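Local coordinates for protein SAM-dependent methyltransferase (Geobacter sulfurreducens, PDB 5BP7) that binds S-adenosyl-L-homocysteine, the product form of the methyl donor, and probably transfers methyl groups from S-adenosyl-L-methionine, at residues 158-163 / 265-270; 55-60 / 81-86. All coordinates share one frame; numbering follows the deposited sequence.

Overall arrangement
Both contacts reach the Rossmann-like sheet of a class I methyltransferase, with strand order 3-2-1-4-5-7-6. Interaction 1 (158-163 / 265-270) is a pairing within the sheet, between the antiparallel strands 157-166 and 261-270. Interaction 2 (55-60 / 81-86) joins the loop before strand 62-66 to the turn after helix 72-81 and the start of strand 84-89. Their centres are about 16 Å apart, yet they touch through Leu55, whose CD2 is 4.0 Å from CB of Ala267 and whose CD1 is 4.1 Å from CD1 of Leu160. Interaction 1 lies nearer the bound S-adenosyl-L-homocysteine, which is about 8 Å from the side chain of Val265. The side chain of Ile83, in interaction 2, is about 13 Å from the bound S-adenosyl-L-homocysteine.

Interaction 1: 158-163 / 265-270; sequences IILIGE and VFALMP
Ile159 and Leu268 face each other as a hydrogen-bonded pair in the antiparallel ladder that joins strands 157-166 and 261-270 of the class I methyltransferase sheet. Ile159 N donates a hydrogen bond to Leu268 O (2.8 Å, nearly straight at 170°) and Ile159 O accepts from Leu268 N; Ile161 and Phe266 repeat the exchange. Successive residues of each extended strand point to opposite faces. On one, Ile159, Ile161, Phe266 and Leu268 form an apolar layer whose branched and aromatic groups pack against helices 142-150 and 190-199. The Phe266 ring, with CG anti to its carbonyl carbon (chi1 -58°), leans back toward the start of its own strand and brings CD2 to 3.5 Å from Ile161 O, which lies at the ring edge near its plane. Leu268 CD1 reaches Ile161 CG1 at 4.2 Å. The other face carries Leu160, Val265 and Ala267. The single methyl of Ala267 suits a place where larger groups close in: CB meets Leu160 CD2 at 3.8 Å and Ile158 CG2 at 3.9 Å. Gly162 and Val265 make the ladder's closest CA pair, 4.2 Å, probably helped by the missing side chain. At the far end, the selenomethionine Met269 crosses Ile158 obliquely, its CG 3.8 Å from Ile158 CG1.

Interaction 2: 55-60 / 81-86; sequences LRLEPG and HGIIGT
The His81 imidazole is met obliquely and loosely by Leu57, whose CD1 lies 4.4 Å from the ring's CD2, while the Pro59 ring sets its CB and CG beside the carbonyl oxygen of His81. Leu57 CD1 packs more closely on CG2 of Ile83, at 3.9 Å. In Ile83, CG2 stands anti to the carbonyl carbon (chi1 62°), which turns this shorter branch to Leu57. Both apolar side chains suit the patch beside Trp77. One direct hydrogen bond joins the backbones, from Gly60 N to Gly82 O (2.7 Å), nearly straight at the proton although the donor stands 37° above the carbonyl plane. Further back along the loop, a water donates to both Leu57 O and His81 O, linking two carbonyls that could not bond each other. Pro59, its phi restricted by the ring, suits the extended link between them. Glycine suits both turning points: Gly82 leaves helix 72-81 with positive phi and lets Pro59 come close, and the backbone angles of Gly60 would press a CB against the preceding carbonyl oxygen. Arg110 holds the turn from outside, NH2 donating to Gly82 O and NE to Ile83 O. Strand 62-66, helix 72-81 and strand 84-89 form a beta-alpha-beta crossover, and the contact ties the loop entering it to the turn between its helix and second strand, with Val111 of strand 111-115 against Ile83.

Interaction 1: 158-163 / 265-270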
# COMPACT_ATOMS: atom_id res chain seq x y z
N ILE A 158 -0.50 7.23 -16.11
CA ILE A 158 -0.66 7.78 -14.76
C ILE A 158 0.25 7.04 -13.78
O ILE A 158 0.37 5.81 -13.84
CB ILE A 158 -2.12 7.66 -14.29
CG1 ILE A 158 -3.02 8.59 -15.12
CG2 ILE A 158 -2.27 8.06 -12.82
CD1 ILE A 158 -4.49 8.23 -15.05
N ILE A 159 0.88 7.81 -12.88
CA ILE A 159 1.61 7.24 -11.74
C ILE A 159 0.73 7.31 -10.50
O ILE A 159 0.12 8.34 -10.23
CB ILE A 159 2.96 7.97 -11.51
CG1 ILE A 159 3.91 7.63 -12.67
CG2 ILE A 159 3.60 7.54 -10.19
CD1 ILE A 159 5.18 8.44 -12.74
N LEU A 160 0.68 6.20 -9.75
CA LEU A 160 0.01 6.16 -8.46
C LEU A 160 1.00 5.99 -7.34
O LEU A 160 1.84 5.09 -7.37
CB LEU A 160 -0.96 4.99 -8.35
CG LEU A 160 -2.21 4.96 -9.19
CD1 LEU A 160 -3.02 3.71 -8.81
CD2 LEU A 160 -3.01 6.24 -9.02
N ILE A 161 0.92 6.90 -6.38
CA ILE A 161 1.75 6.88 -5.17
C ILE A 161 0.84 6.86 -3.95
O ILE A 161 0.01 7.76 -3.76
CB ILE A 161 2.68 8.11 -5.10
CG1 ILE A 161 3.75 8.07 -6.18
CG2 ILE A 161 3.34 8.23 -3.74
CD1 ILE A 161 4.83 7.00 -6.01
N GLY A 162 1.03 5.86 -3.11
CA GLY A 162 0.34 5.75 -1.82
C GLY A 162 1.32 6.04 -0.72
O GLY A 162 2.38 5.42 -0.66
N GLU A 163 1.00 7.02 0.14
CA GLU A 163 1.98 7.60 1.05
C GLU A 163 1.29 8.22 2.24
O GLU A 163 0.22 8.81 2.09
CB GLU A 163 2.81 8.69 0.32
CG GLU A 163 3.88 9.43 1.11
CD GLU A 163 5.15 8.63 1.42
OE1 GLU A 163 5.28 7.46 0.96
OE2 GLU A 163 6.01 9.16 2.15
N VAL A 265 -3.69 7.97 -1.65
CA VAL A 265 -3.21 7.58 -2.97
C VAL A 265 -3.37 8.80 -3.88
O VAL A 265 -4.46 9.37 -4.00
CB VAL A 265 -3.93 6.35 -3.54
CG1 VAL A 265 -3.23 5.86 -4.79
CG2 VAL A 265 -3.95 5.23 -2.53
N PHE A 266 -2.29 9.14 -4.56
CA PHE A 266 -2.18 10.35 -5.37
C PHE A 266 -1.88 9.93 -6.80
O PHE A 266 -0.94 9.16 -7.05
CB PHE A 266 -1.05 11.23 -4.83
CG PHE A 266 -1.26 11.63 -3.41
CD1 PHE A 266 -2.04 12.73 -3.10
CD2 PHE A 266 -0.74 10.85 -2.38
CE1 PHE A 266 -2.29 13.06 -1.78
CE2 PHE A 266 -0.98 11.18 -1.07
CZ PHE A 266 -1.76 12.29 -0.76
N ALA A 267 -2.70 10.41 -7.73
CA ALA A 267 -2.53 10.13 -9.15
C ALA A 267 -1.78 11.30 -9.81
O ALA A 267 -2.18 12.45 -9.70
CB ALA A 267 -3.88 9.90 -9.81
N LEU A 268 -0.69 10.97 -10.49
CA LEU A 268 0.26 11.94 -11.03
C LEU A 268 0.50 11.72 -12.51
O LEU A 268 0.52 10.57 -12.98
CB LEU A 268 1.61 11.80 -10.32
CG LEU A 268 1.63 11.85 -8.79
CD1 LEU A 268 3.05 11.66 -8.30
CD2 LEU A 268 1.06 13.15 -8.26
N MSE A 269 0.66 12.81 -13.25
CA MSE A 269 1.07 12.73 -14.66
C MSE A 269 2.20 13.73 -14.89
O MSE A 269 2.07 14.90 -14.51
CB MSE A 269 -0.11 13.02 -15.59
CG MSE A 269 -1.18 11.94 -15.50
SE MSE A 269 -2.72 12.38 -16.65
CE MSE A 269 -1.84 12.36 -18.41
N PRO A 270 3.30 13.31 -15.51
CA PRO A 270 4.40 14.25 -15.74
C PRO A 270 3.99 15.46 -16.57
O PRO A 270 3.21 15.31 -17.51
CB PRO A 270 5.45 13.41 -16.47
CG PRO A 270 4.69 12.30 -17.09
CD PRO A 270 3.54 12.02 -16.17

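Interaction 2: 55-60 / 81-86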
# COMPACT_ATOMS: atom_id res chain seq x y z
N LEU A 55 -10.01 6.81 -11.85
CA LEU A 55 -8.98 6.75 -12.86
C LEU A 55 -9.48 6.54 -14.31
O LEU A 55 -8.73 6.79 -15.25
CB LEU A 55 -7.98 5.67 -12.53
CG LEU A 55 -7.21 5.90 -11.23
CD1 LEU A 55 -6.27 4.73 -11.00
CD2 LEU A 55 -6.43 7.21 -11.19
N ARG A 56 -10.78 6.25 -14.47
CA ARG A 56 -11.42 6.24 -15.81
C ARG A 56 -10.66 5.36 -16.78
O ARG A 56 -10.26 5.77 -17.87
CB ARG A 56 -11.55 7.66 -16.36
CG ARG A 56 -12.32 8.59 -15.44
CD ARG A 56 -12.43 9.97 -16.06
NE ARG A 56 -12.42 10.97 -15.01
CZ ARG A 56 -12.29 12.28 -15.19
NH1 ARG A 56 -12.12 12.82 -16.40
NH2 ARG A 56 -12.33 13.06 -14.10
N LEU A 57 -10.44 4.16 -16.30
CA LEU A 57 -9.63 3.20 -16.99
C LEU A 57 -10.39 2.42 -18.06
O LEU A 57 -11.40 1.78 -17.79
CB LEU A 57 -9.12 2.15 -16.04
CG LEU A 57 -8.36 2.54 -14.77
CD1 LEU A 57 -8.46 1.45 -13.72
CD2 LEU A 57 -6.91 2.86 -15.10
N GLU A 58 -9.87 2.46 -19.28
CA GLU A 58 -10.45 1.72 -20.38
C GLU A 58 -10.07 0.24 -20.29
O GLU A 58 -9.01 -0.09 -19.74
CB GLU A 58 -10.03 2.40 -21.66
CG GLU A 58 -10.70 3.78 -21.80
CD GLU A 58 -10.01 4.71 -22.78
OE1 GLU A 58 -9.31 4.20 -23.68
OE2 GLU A 58 -10.16 5.95 -22.69
N PRO A 59 -10.93 -0.67 -20.80
CA PRO A 59 -10.55 -2.08 -20.81
C PRO A 59 -9.25 -2.33 -21.56
O PRO A 59 -8.95 -1.67 -22.55
CB PRO A 59 -11.72 -2.76 -21.54
CG PRO A 59 -12.86 -1.81 -21.45
CD PRO A 59 -12.25 -0.44 -21.43
N GLY A 60 -8.44 -3.23 -21.02
CA GLY A 60 -7.17 -3.57 -21.60
C GLY A 60 -6.02 -2.65 -21.18
O GLY A 60 -4.91 -2.87 -21.60
N HIS A 81 -13.04 -3.27 -14.28
CA HIS A 81 -12.64 -2.37 -15.38
C HIS A 81 -12.05 -3.08 -16.61
O HIS A 81 -11.80 -2.44 -17.63
CB HIS A 81 -11.75 -1.24 -14.81
CG HIS A 81 -12.40 -0.49 -13.69
ND1 HIS A 81 -13.48 0.35 -13.88
CD2 HIS A 81 -12.14 -0.46 -12.36
CE1 HIS A 81 -13.84 0.87 -12.73
NE2 HIS A 81 -13.04 0.40 -11.79
N GLY A 82 -11.77 -4.38 -16.49
CA GLY A 82 -11.13 -5.13 -17.55
C GLY A 82 -9.67 -4.75 -17.79
O GLY A 82 -9.18 -4.81 -18.92
N ILE A 83 -8.98 -4.32 -16.74
CA ILE A 83 -7.54 -4.04 -16.87
C ILE A 83 -6.77 -5.35 -16.92
O ILE A 83 -7.29 -6.41 -16.60
CB ILE A 83 -6.97 -3.12 -15.74
CG1 ILE A 83 -7.09 -3.74 -14.34
CG2 ILE A 83 -7.65 -1.76 -15.81
CD1 ILE A 83 -5.85 -4.45 -13.85
N ILE A 84 -5.53 -5.25 -17.38
CA ILE A 84 -4.58 -6.35 -17.30
C ILE A 84 -3.39 -5.81 -16.51
O ILE A 84 -3.25 -4.60 -16.37
CB ILE A 84 -4.11 -6.87 -18.71
CG1 ILE A 84 -3.44 -5.76 -19.54
CG2 ILE A 84 -5.29 -7.46 -19.47
CD1 ILE A 84 -2.77 -6.22 -20.82
N GLY A 85 -2.51 -6.70 -16.06
CA GLY A 85 -1.30 -6.24 -15.44
C GLY A 85 -0.52 -7.23 -14.61
O GLY A 85 -0.80 -8.44 -14.59
N THR A 86 0.46 -6.66 -13.90
CA THR A 86 1.48 -7.39 -13.16
C THR A 86 1.67 -6.77 -11.79
O THR A 86 1.88 -5.56 -11.69
CB THR A 86 2.83 -7.33 -13.91
OG1 THR A 86 2.63 -7.80 -15.24
CG2 THR A 86 3.86 -8.20 -13.23
O HOH W 1 -13.39 -0.11 -18.04